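Local coordinates for lantibiotic dehydratase (Microbispora corallina, PDB 5EHK), which probably dehydrates serine and threonine residues of the NAI-107 precursor peptide, using glutamate supplied by glutamyl-tRNA, during lantibiotic biosynthesis, at residues A8-F12 with E550-Q555; H166-T170 with Y337-V342; L289-P294 with A583-S587; H532-T536 with A634-M638. All blocks are in the same frame, centred on the assembly; numbering follows the deposited sequence.

Contact 1. Residues A8-F12 with E550-Q555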
loop_
_atom_site.group_PDB
_atom_site.type_symbol
_atom_site.label_atom_id
_atom_site.label_comp_id
_atom_site.label_asym_id
_atom_site.label_seq_id
_atom_site.Cartn_x
_atom_site.Cartn_y
_atom_site.Cartn_z
ATOM N N ALA A 8 -37.221 -0.604 16.505
ATOM C CA ALA A 8 -37.480 0.723 15.928
ATOM C C ALA A 8 -38.237 1.628 16.898
ATOM O O ALA A 8 -38.902 1.156 17.827
ATOM C CB ALA A 8 -38.244 0.608 14.611
ATOM N N TRP A 9 -38.102 2.932 16.697
ATOM C CA TRP A 9 -38.850 3.941 17.454
ATOM C C TRP A 9 -40.334 3.879 17.130
ATOM O O TRP A 9 -40.715 3.360 16.087
ATOM C CB TRP A 9 -38.362 5.336 17.083
ATOM C CG TRP A 9 -37.122 5.798 17.755
ATOM C CD1 TRP A 9 -36.280 5.070 18.549
ATOM C CD2 TRP A 9 -36.582 7.116 17.697
ATOM N NE1 TRP A 9 -35.251 5.868 18.999
ATOM C CE2 TRP A 9 -35.410 7.126 18.475
ATOM C CE3 TRP A 9 -36.985 8.290 17.069
ATOM C CZ2 TRP A 9 -34.635 8.260 18.638
ATOM C CZ3 TRP A 9 -36.218 9.418 17.231
ATOM C CH2 TRP A 9 -35.053 9.397 18.011
ATOM N N ASP A 10 -41.172 4.447 17.993
ATOM C CA ASP A 10 -42.599 4.501 17.689
ATOM C C ASP A 10 -42.843 5.445 16.526
ATOM O O ASP A 10 -43.598 5.114 15.613
ATOM C CB ASP A 10 -43.412 5.042 18.869
ATOM C CG ASP A 10 -43.518 4.069 20.016
ATOM O OD1 ASP A 10 -43.255 2.866 19.816
ATOM O OD2 ASP A 10 -43.915 4.516 21.113
ATOM N N VAL A 11 -42.207 6.618 16.563
ATOM C CA VAL A 11 -42.408 7.623 15.522
ATOM C C VAL A 11 -41.285 7.558 14.521
ATOM O O VAL A 11 -40.228 6.982 14.807
ATOM C CB VAL A 11 -42.474 9.049 16.078
ATOM C CG1 VAL A 11 -43.584 9.160 17.103
ATOM C CG2 VAL A 11 -41.139 9.442 16.684
ATOM N N PHE A 12 -41.518 8.149 13.352
ATOM C CA PHE A 12 -40.518 8.215 12.306
ATOM C C PHE A 12 -40.775 9.434 11.459
ATOM O O PHE A 12 -41.840 10.017 11.557
ATOM C CB PHE A 12 -40.492 6.933 11.458
ATOM C CG PHE A 12 -41.833 6.511 10.911
ATOM C CD1 PHE A 12 -42.466 7.250 9.913
ATOM C CD2 PHE A 12 -42.440 5.346 11.363
ATOM C CE1 PHE A 12 -43.680 6.852 9.399
ATOM C CE2 PHE A 12 -43.652 4.945 10.852
ATOM C CZ PHE A 12 -44.273 5.702 9.870
ATOM N N GLU A 550 -41.051 13.087 21.162
ATOM C CA GLU A 550 -40.670 11.698 21.351
ATOM C C GLU A 550 -39.172 11.597 21.137
ATOM O O GLU A 550 -38.462 10.979 21.940
ATOM C CB GLU A 550 -41.410 10.750 20.417
ATOM C CG GLU A 550 -40.848 9.340 20.522
ATOM C CD GLU A 550 -41.878 8.273 20.831
ATOM O OE1 GLU A 550 -43.095 8.575 20.876
ATOM O OE2 GLU A 550 -41.447 7.111 21.021
ATOM N N SER A 551 -38.703 12.211 20.047
ATOM C CA SER A 551 -37.277 12.284 19.735
ATOM C C SER A 551 -36.432 12.797 20.906
ATOM O O SER A 551 -35.451 12.161 21.301
ATOM C CB SER A 551 -37.051 13.171 18.507
ATOM O OG SER A 551 -35.678 13.277 18.186
ATOM N N ALA A 552 -36.815 13.938 21.467
ATOM C CA ALA A 552 -36.044 14.525 22.555
ATOM C C ALA A 552 -36.023 13.623 23.768
ATOM O O ALA A 552 -35.064 13.620 24.534
ATOM C CB ALA A 552 -36.577 15.865 22.922
ATOM N N ALA A 553 -37.089 12.862 23.962
ATOM C CA ALA A 553 -37.183 12.033 25.158
ATOM C C ALA A 553 -36.312 10.789 25.062
ATOM O O ALA A 553 -35.704 10.360 26.042
ATOM C CB ALA A 553 -38.625 11.658 25.416
ATOM N N ARG A 554 -36.299 10.195 23.878
ATOM C CA ARG A 554 -35.493 9.019 23.593
ATOM C C ARG A 554 -33.984 9.325 23.611
ATOM O O ARG A 554 -33.178 8.564 24.172
ATOM C CB ARG A 554 -35.912 8.445 22.260
ATOM C CG ARG A 554 -37.339 8.046 22.259
ATOM C CD ARG A 554 -37.662 7.385 20.971
ATOM N NE ARG A 554 -38.826 6.516 21.056
ATOM C CZ ARG A 554 -38.865 5.387 21.755
ATOM N NH1 ARG A 554 -37.810 4.994 22.481
ATOM N NH2 ARG A 554 -39.975 4.658 21.734
ATOM N N GLN A 555 -33.615 10.437 22.984
ATOM C CA GLN A 555 -32.226 10.860 22.958
ATOM C C GLN A 555 -31.758 11.250 24.360
ATOM O O GLN A 555 -30.606 11.002 24.726
ATOM C CB GLN A 555 -31.997 11.993 21.942
ATOM C CG GLN A 555 -32.056 11.550 20.484
ATOM C CD GLN A 555 -31.824 12.708 19.528
ATOM O OE1 GLN A 555 -30.691 13.138 19.330
ATOM N NE2 GLN A 555 -32.895 13.214 18.925
#

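Contact 2. Residues H166-T170 with Y337-V342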
loop_
_atom_site.group_PDB
_atom_site.type_symbol
_atom_site.label_atom_id
_atom_site.label_comp_id
_atom_site.label_asym_id
_atom_site.label_seq_id
_atom_site.Cartn_x
_atom_site.Cartn_y
_atom_site.Cartn_z
ATOM N N HIS A 166 -49.731 22.646 3.031
ATOM C CA HIS A 166 -48.288 22.656 3.275
ATOM C C HIS A 166 -47.813 24.001 3.801
ATOM O O HIS A 166 -48.224 25.056 3.309
ATOM C CB HIS A 166 -47.524 22.307 1.999
ATOM C CG HIS A 166 -48.020 21.073 1.315
ATOM N ND1 HIS A 166 -48.412 19.947 2.006
ATOM C CD2 HIS A 166 -48.214 20.799 0.005
ATOM C CE1 HIS A 166 -48.814 19.026 1.149
ATOM N NE2 HIS A 166 -48.706 19.519 -0.073
ATOM N N ARG A 167 -46.947 23.949 4.809
ATOM C CA ARG A 167 -46.393 25.144 5.438
ATOM C C ARG A 167 -44.876 25.229 5.372
ATOM O O ARG A 167 -44.164 24.234 5.503
ATOM C CB ARG A 167 -46.805 25.175 6.902
ATOM C CG ARG A 167 -48.260 25.446 7.128
ATOM C CD ARG A 167 -48.654 26.772 6.522
ATOM N NE ARG A 167 -49.595 27.425 7.424
ATOM C CZ ARG A 167 -49.221 28.143 8.482
ATOM N NH1 ARG A 167 -47.929 28.289 8.766
ATOM N NH2 ARG A 167 -50.134 28.699 9.267
ATOM N N THR A 168 -44.404 26.457 5.226
ATOM C CA THR A 168 -43.000 26.764 5.049
ATOM C C THR A 168 -42.419 27.283 6.358
ATOM O O THR A 168 -43.131 27.892 7.150
ATOM C CB THR A 168 -42.843 27.812 3.931
ATOM O OG1 THR A 168 -42.843 27.148 2.667
ATOM C CG2 THR A 168 -41.548 28.523 4.045
ATOM N N ARG A 169 -41.160 26.961 6.642
ATOM C CA ARG A 169 -40.402 27.733 7.631
ATOM C C ARG A 169 -39.210 28.350 6.913
ATOM O O ARG A 169 -38.487 27.635 6.221
ATOM C CB ARG A 169 -39.850 26.869 8.747
ATOM C CG ARG A 169 -38.724 27.579 9.455
ATOM C CD ARG A 169 -38.355 26.897 10.728
ATOM N NE ARG A 169 -37.620 25.685 10.401
ATOM C CZ ARG A 169 -37.390 24.695 11.251
ATOM N NH1 ARG A 169 -37.856 24.756 12.497
ATOM N NH2 ARG A 169 -36.715 23.633 10.843
ATOM N N THR A 170 -38.986 29.650 7.095
ATOM C CA THR A 170 -37.916 30.366 6.394
ATOM C C THR A 170 -36.907 31.012 7.350
ATOM O O THR A 170 -37.277 31.693 8.301
ATOM C CB THR A 170 -38.497 31.427 5.444
ATOM O OG1 THR A 170 -39.434 30.793 4.575
ATOM C CG2 THR A 170 -37.395 32.097 4.606
ATOM N N TYR A 337 -44.078 35.395 5.405
ATOM C CA TYR A 337 -44.057 34.451 4.297
ATOM C C TYR A 337 -44.366 33.020 4.758
ATOM O O TYR A 337 -44.853 32.192 3.980
ATOM C CB TYR A 337 -42.733 34.547 3.528
ATOM C CG TYR A 337 -42.518 33.389 2.600
ATOM C CD1 TYR A 337 -43.282 33.233 1.455
ATOM C CD2 TYR A 337 -41.557 32.433 2.882
ATOM C CE1 TYR A 337 -43.086 32.151 0.618
ATOM C CE2 TYR A 337 -41.350 31.358 2.050
ATOM C CZ TYR A 337 -42.114 31.216 0.927
ATOM O OH TYR A 337 -41.886 30.128 0.126
ATOM N N ASP A 338 -44.132 32.744 6.035
ATOM C CA ASP A 338 -44.443 31.419 6.566
ATOM C C ASP A 338 -45.932 31.288 6.881
ATOM O O ASP A 338 -46.410 30.192 7.212
ATOM C CB ASP A 338 -43.611 31.073 7.810
ATOM C CG ASP A 338 -42.169 30.736 7.480
ATOM O OD1 ASP A 338 -41.867 30.501 6.290
ATOM O OD2 ASP A 338 -41.346 30.673 8.422
ATOM N N ARG A 339 -46.652 32.409 6.802
ATOM C CA ARG A 339 -48.102 32.400 6.992
ATOM C C ARG A 339 -48.764 32.015 5.686
ATOM O O ARG A 339 -49.829 31.387 5.664
ATOM C CB ARG A 339 -48.622 33.753 7.501
ATOM C CG ARG A 339 -48.326 33.979 8.970
ATOM C CD ARG A 339 -48.750 35.335 9.500
ATOM N NE ARG A 339 -48.327 35.457 10.896
ATOM C CZ ARG A 339 -47.307 36.203 11.325
ATOM N NH1 ARG A 339 -46.601 36.939 10.468
ATOM N NH2 ARG A 339 -47.002 36.221 12.622
ATOM N N THR A 340 -48.065 32.332 4.606
ATOM C CA THR A 340 -48.539 32.124 3.252
ATOM C C THR A 340 -48.610 30.640 2.863
ATOM O O THR A 340 -47.966 29.794 3.483
ATOM C CB THR A 340 -47.611 32.886 2.286
ATOM O OG1 THR A 340 -48.379 33.760 1.456
ATOM C CG2 THR A 340 -46.803 31.937 1.426
ATOM N N ALA A 341 -49.409 30.331 1.841
ATOM C CA ALA A 341 -49.550 28.972 1.327
ATOM C C ALA A 341 -48.666 28.737 0.099
ATOM O O ALA A 341 -47.970 29.637 -0.360
ATOM C CB ALA A 341 -51.001 28.690 0.999
ATOM N N VAL A 342 -48.667 27.507 -0.402
ATOM C CA VAL A 342 -47.729 27.083 -1.441
ATOM C C VAL A 342 -48.150 27.597 -2.810
ATOM O O VAL A 342 -49.231 27.271 -3.267
ATOM C CB VAL A 342 -47.690 25.564 -1.505
ATOM C CG1 VAL A 342 -46.350 25.097 -2.056
ATOM C CG2 VAL A 342 -47.916 24.999 -0.112
HETATM O O HOH W 1 -45.817 29.183 4.543
#

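Contact 3. Residues L289-P294 with A583-S587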
loop_
_atom_site.group_PDB
_atom_site.type_symbol
_atom_site.label_atom_id
_atom_site.label_comp_id
_atom_site.label_asym_id
_atom_site.label_seq_id
_atom_site.Cartn_x
_atom_site.Cartn_y
_atom_site.Cartn_z
ATOM N N LEU A 289 -25.632 27.298 16.880
ATOM C CA LEU A 289 -26.096 26.089 16.213
ATOM C C LEU A 289 -26.592 25.048 17.221
ATOM O O LEU A 289 -26.172 23.883 17.205
ATOM C CB LEU A 289 -25.026 25.487 15.296
ATOM C CG LEU A 289 -24.356 26.442 14.322
ATOM C CD1 LEU A 289 -23.495 25.666 13.357
ATOM C CD2 LEU A 289 -25.378 27.270 13.583
ATOM N N ASP A 290 -27.503 25.462 18.089
ATOM C CA ASP A 290 -28.056 24.539 19.068
ATOM C C ASP A 290 -29.490 24.127 18.755
ATOM O O ASP A 290 -30.102 23.388 19.516
ATOM C CB ASP A 290 -27.998 25.142 20.462
ATOM C CG ASP A 290 -28.613 26.520 20.523
ATOM O OD1 ASP A 290 -29.245 26.975 19.533
ATOM O OD2 ASP A 290 -28.455 27.157 21.580
ATOM N N GLY A 291 -30.027 24.591 17.636
ATOM C CA GLY A 291 -31.381 24.221 17.260
ATOM C C GLY A 291 -32.355 25.377 17.096
ATOM O O GLY A 291 -33.340 25.244 16.382
ATOM N N ASP A 292 -32.072 26.505 17.738
ATOM C CA ASP A 292 -32.873 27.719 17.574
ATOM C C ASP A 292 -32.704 28.322 16.186
ATOM O O ASP A 292 -31.792 27.959 15.456
ATOM C CB ASP A 292 -32.509 28.758 18.649
ATOM C CG ASP A 292 -33.490 29.956 18.698
ATOM O OD1 ASP A 292 -34.667 29.800 18.260
ATOM O OD2 ASP A 292 -33.084 31.040 19.209
ATOM N N ASP A 293 -33.591 29.250 15.843
ATOM C CA ASP A 293 -33.437 30.081 14.664
ATOM C C ASP A 293 -32.204 30.944 14.912
ATOM O O ASP A 293 -32.088 31.582 15.968
ATOM C CB ASP A 293 -34.703 30.940 14.489
ATOM C CG ASP A 293 -34.587 31.992 13.380
ATOM O OD1 ASP A 293 -33.876 31.783 12.368
ATOM O OD2 ASP A 293 -35.251 33.041 13.522
ATOM N N PRO A 294 -31.250 30.912 13.968
ATOM C CA PRO A 294 -30.034 31.726 14.026
ATOM C C PRO A 294 -30.342 33.220 14.058
ATOM O O PRO A 294 -29.745 33.921 14.881
ATOM C CB PRO A 294 -29.273 31.339 12.746
ATOM C CG PRO A 294 -30.308 30.725 11.849
ATOM C CD PRO A 294 -31.243 30.017 12.799
ATOM N N ALA A 583 -27.199 22.573 10.207
ATOM C CA ALA A 583 -26.591 22.243 11.481
ATOM C C ALA A 583 -27.384 22.827 12.634
ATOM O O ALA A 583 -26.917 22.818 13.775
ATOM C CB ALA A 583 -25.130 22.687 11.531
ATOM N N HIS A 584 -28.565 23.364 12.335
ATOM C CA HIS A 584 -29.466 23.873 13.379
ATOM C C HIS A 584 -30.190 22.736 14.094
ATOM O O HIS A 584 -31.385 22.548 13.918
ATOM C CB HIS A 584 -30.468 24.832 12.760
ATOM C CG HIS A 584 -29.822 26.004 12.102
ATOM N ND1 HIS A 584 -29.046 26.902 12.799
ATOM C CD2 HIS A 584 -29.783 26.394 10.805
ATOM C CE1 HIS A 584 -28.579 27.814 11.963
ATOM N NE2 HIS A 584 -29.009 27.527 10.746
ATOM N N THR A 585 -29.461 22.005 14.933
ATOM C CA THR A 585 -29.922 20.733 15.437
ATOM C C THR A 585 -29.698 20.645 16.925
ATOM O O THR A 585 -28.611 20.887 17.393
ATOM C CB THR A 585 -29.138 19.640 14.765
ATOM O OG1 THR A 585 -27.763 19.773 15.126
ATOM C CG2 THR A 585 -29.261 19.771 13.254
ATOM N N PRO A 586 -30.740 20.296 17.680
ATOM C CA PRO A 586 -30.661 20.392 19.137
ATOM C C PRO A 586 -29.867 19.269 19.787
ATOM O O PRO A 586 -29.754 18.166 19.252
ATOM C CB PRO A 586 -32.130 20.318 19.568
ATOM C CG PRO A 586 -32.797 19.523 18.498
ATOM C CD PRO A 586 -32.050 19.799 17.219
ATOM N N SER A 587 -29.369 19.546 20.977
ATOM C CA SER A 587 -28.644 18.568 21.739
ATOM C C SER A 587 -29.509 18.135 22.915
ATOM O O SER A 587 -30.061 18.988 23.629
ATOM C CB SER A 587 -27.342 19.190 22.231
ATOM O OG SER A 587 -26.823 18.507 23.341
HETATM O O HOH W 2 -25.045 22.203 15.336
HETATM O O HOH W 3 -29.520 26.250 15.338
#

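Contact 4. Residues H532-T536 with A634-M638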
loop_
_atom_site.group_PDB
_atom_site.type_symbol
_atom_site.label_atom_id
_atom_site.label_comp_id
_atom_site.label_asym_id
_atom_site.label_seq_id
_atom_site.Cartn_x
_atom_site.Cartn_y
_atom_site.Cartn_z
ATOM N N HIS A 532 -26.754 7.446 14.427
ATOM C CA HIS A 532 -27.388 8.053 15.599
ATOM C C HIS A 532 -28.907 8.183 15.472
ATOM O O HIS A 532 -29.406 8.866 14.582
ATOM C CB HIS A 532 -26.813 9.439 15.829
ATOM C CG HIS A 532 -27.371 10.120 17.033
ATOM N ND1 HIS A 532 -26.933 9.843 18.312
ATOM C CD2 HIS A 532 -28.354 11.040 17.159
ATOM C CE1 HIS A 532 -27.601 10.591 19.171
ATOM N NE2 HIS A 532 -28.474 11.321 18.499
ATOM N N ALA A 533 -29.650 7.525 16.347
ATOM C CA ALA A 533 -31.113 7.700 16.369
ATOM C C ALA A 533 -31.487 9.164 16.605
ATOM O O ALA A 533 -31.174 9.714 17.663
ATOM C CB ALA A 533 -31.724 6.842 17.444
ATOM N N GLY A 534 -32.084 9.823 15.615
ATOM C CA GLY A 534 -32.422 11.232 15.777
ATOM C C GLY A 534 -31.636 12.211 14.892
ATOM O O GLY A 534 -32.021 13.385 14.738
ATOM N N ALA A 535 -30.533 11.737 14.306
ATOM C CA ALA A 535 -29.664 12.613 13.536
ATOM C C ALA A 535 -30.382 13.199 12.328
ATOM O O ALA A 535 -30.282 14.401 12.070
ATOM C CB ALA A 535 -28.417 11.867 13.094
ATOM N N THR A 536 -31.107 12.350 11.596
ATOM C CA THR A 536 -31.786 12.808 10.395
ATOM C C THR A 536 -32.951 13.744 10.738
ATOM O O THR A 536 -33.233 14.691 10.011
ATOM C CB THR A 536 -32.315 11.627 9.543
ATOM O OG1 THR A 536 -31.223 10.787 9.160
ATOM C CG2 THR A 536 -33.008 12.142 8.272
ATOM N N ALA A 634 -21.980 12.131 20.445
ATOM C CA ALA A 634 -22.766 11.846 19.261
ATOM C C ALA A 634 -22.813 13.110 18.420
ATOM O O ALA A 634 -22.592 14.225 18.928
ATOM C CB ALA A 634 -24.158 11.413 19.642
ATOM N N LEU A 635 -23.051 12.927 17.129
ATOM C CA LEU A 635 -23.237 14.058 16.253
ATOM C C LEU A 635 -24.709 14.056 15.796
ATOM O O LEU A 635 -25.092 13.303 14.901
ATOM C CB LEU A 635 -22.239 14.017 15.095
ATOM C CG LEU A 635 -22.277 15.193 14.116
ATOM C CD1 LEU A 635 -22.310 16.534 14.836
ATOM C CD2 LEU A 635 -21.121 15.127 13.111
ATOM N N PRO A 636 -25.548 14.888 16.439
ATOM C CA PRO A 636 -27.004 14.810 16.276
ATOM C C PRO A 636 -27.547 15.483 15.025
ATOM O O PRO A 636 -28.686 15.934 15.052
ATOM C CB PRO A 636 -27.526 15.579 17.490
ATOM C CG PRO A 636 -26.377 15.673 18.428
ATOM C CD PRO A 636 -25.181 15.768 17.559
ATOM N N ASN A 637 -26.770 15.512 13.950
ATOM C CA ASN A 637 -27.262 15.964 12.665
ATOM C C ASN A 637 -26.644 15.132 11.535
ATOM O O ASN A 637 -25.915 14.177 11.779
ATOM C CB ASN A 637 -26.935 17.431 12.471
ATOM C CG ASN A 637 -25.438 17.699 12.448
ATOM O OD1 ASN A 637 -24.690 17.131 11.624
ATOM N ND2 ASN A 637 -24.983 18.546 13.367
ATOM N N MET A 638 -26.909 15.523 10.298
ATOM C CA MET A 638 -26.391 14.793 9.172
ATOM C C MET A 638 -25.335 15.589 8.404
ATOM O O MET A 638 -25.048 15.308 7.239
ATOM C CB MET A 638 -27.530 14.358 8.259
ATOM C CG MET A 638 -28.412 13.315 8.874
ATOM S SD MET A 638 -27.547 11.746 9.144
ATOM C CE MET A 638 -27.190 11.243 7.473
#

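Contact 1. Residues A8-F12 with E550-Q555
Trp9 packs against one side of helix 545-556. Its chi1 of -81° sets the indole face against Arg554, whose guanidinium stacks flat on it, with centres 4.5 Å apart and planes 18° from parallel. Arg554 CZ is 4.5 Å from the centroid of the five-membered ring of Trp9, a cation-pi contact, and Arg554 CD sits closer, 3.3 Å over the same centroid, adding a CH-pi contact. Further round the indole, Trp9 CH2 touches Ser551 OG at 3.9 Å. The indole nitrogen is hydrogen-bonded to Glu791 of the adjoining strand 785-792.

Asp10 points its CB at the helix, but its salt bridge to the arginine is long (OD2 of Asp10 to NH2 of Arg554, 4.0 Å); its other carboxylate oxygen pairs with Arg383. The stronger partner of Arg554 is Glu550, one turn back, with NE of Arg554 2.7 Å from OE2 of Glu550. Next, Val11 places CG1 3.8 Å from Glu550 OE1.

Asp10 OD2 and Glu550 OE2 are like charges 3.6 Å apart, a repulsion the arginine probably offsets in part. Arg554 thus binds Glu550 closely and Asp10 only at long range, while its flat face and aliphatic stem cover the tryptophan.

Contact 2. Residues H166-T170 with Y337-V342
Asp338, near the C-terminal end of helix 318-339, supplies both direct hydrogen bonds of this contact. Its OD2 accepts from the backbone N of Thr170 (2.9 Å) and its OD1 from Thr170 OG1 (3.0 Å), so one carboxylate satisfies the amide and the hydroxyl of a single residue. Thr168 O also lies 3.0 Å from Asp338 OD1; both are acceptors, so this pair is not a hydrogen bond.

Two residues back along the strand, a water does the corresponding work. It accepts from Thr168 N at 3.1 Å and donates to Tyr337 O at 3.2 Å and Thr340 O at 2.5 Å, joining the strand to the carbonyls where the helix gives out. Arg167 NH1 comes within 2.9 Å of Asp338 O, but the angle is too poor for a hydrogen bond.

Apolar contacts fill in between, with Thr168 CG2 3.5 Å from Tyr337 CE2 and His166 CB 3.4 Å from Val342 CG2. Other polar groups are served from outside: His166 ND1 by Asp373 N, Tyr337 OH by Glu93, and Arg169 by Asp369 and Thr541.

Arg167 and Arg169 pair through their backbones with strand 366-379, whereas the amides of Thr168 and Thr170 face the helix end. The arrangement is that of a sheet edge whose outward NH groups are met by an aspartate and a water instead of another strand.

Contact 3. Residues L289-P294 with A583-S587
His584 buries more surface here than any other residue, about 100 Å², with its imidazole packed against segment 289-294; Met174 of helix 174-185 also touches it. Pro294 CD packs over one ring face, 3.8 Å from the His584 centroid in a CH-pi contact, and Leu289 CD2 approaches His584 CE1 at 3.6 Å. The polar side of the ring is bridged by water: one molecule lies 2.7 Å from His584 ND1, accepts from Gly291 N (2.9 Å) and donates to Asp292 O (2.8 Å).

Leu289, the next most covered, also sets CD1 3.9 Å from Ala583 CB. A second water donates to both Leu289 O (2.8 Å) and Ala583 O (2.5 Å).

Gly291 CA passes 3.7 Å from Thr585 N. Its phi of 121° calls for glycine, and a CB here would also crowd Pro586. Just before it, Asp290 O receives a CA-H...O contact from Pro586 CA at 3.1 Å.

This is loop-to-loop packing with bridging waters: an inverse gamma turn centred on His584 fits against the loop leading through the N-cap Asp293 into helix 294-306.

Contact 4. Residues H532-T536 with A634-M638
With chi1 at -178° (t), His532 reaches across to the end of strand 629-634, where His532 ND1 lies 3.5 Å from Ala634 CB and His532 CD2 4.1 Å from Pro636 CA. Its NE2 is hydrogen-bonded to Gln555 of helix 545-556. The backbone then folds into a type II turn from His532 to Ala535, closed by Ala535 N to His532 O (3.1 Å), with Gly534 at the position whose positive phi favours glycine.

Met638 adopts m at all three chi angles. This coiled shape brings its SD to 4.0 Å from Ala535 CB and its CG to 3.7 Å from Thr536 CA. Thr536, also m at chi1, hydrogen-bonds through OG1 to Glu502. Asn637, at p, points away, its OD1 bound to Val639 N, yet its CA makes a CA-H...O contact with Ala535 O at 3.5 Å.

The polar atoms His532 NE2, Thr536 OG1 and Asn637 OD1 thus find partners outside the two segments, and the two loops are held by van der Waals contact and a CA-H...O interaction, which depend on close fit.

Along the chain the closures interlock: contact 2 is nested within contact 1, contact 3 crosses the other three, and contact 4 follows contact 2 while crossing contacts 1 and 3. Contacts 1 and 2, with centres 26 Å apart, reach the same large mixed sheet through strands 6-17 and 167-172. Contact 4 touches both contact 1, through Gln555 with His532 and Trp9 with Ala533, and contact 3, through Thr585 with Asn637; its centre is about 12 Å from each of theirs. It thereby links the large sheet to the seven-stranded sheet containing 629-634. Contacts 1, 3 and 4 thus join parts of the chain far apart in sequence into one continuous packed region, with contact 2 at the surface.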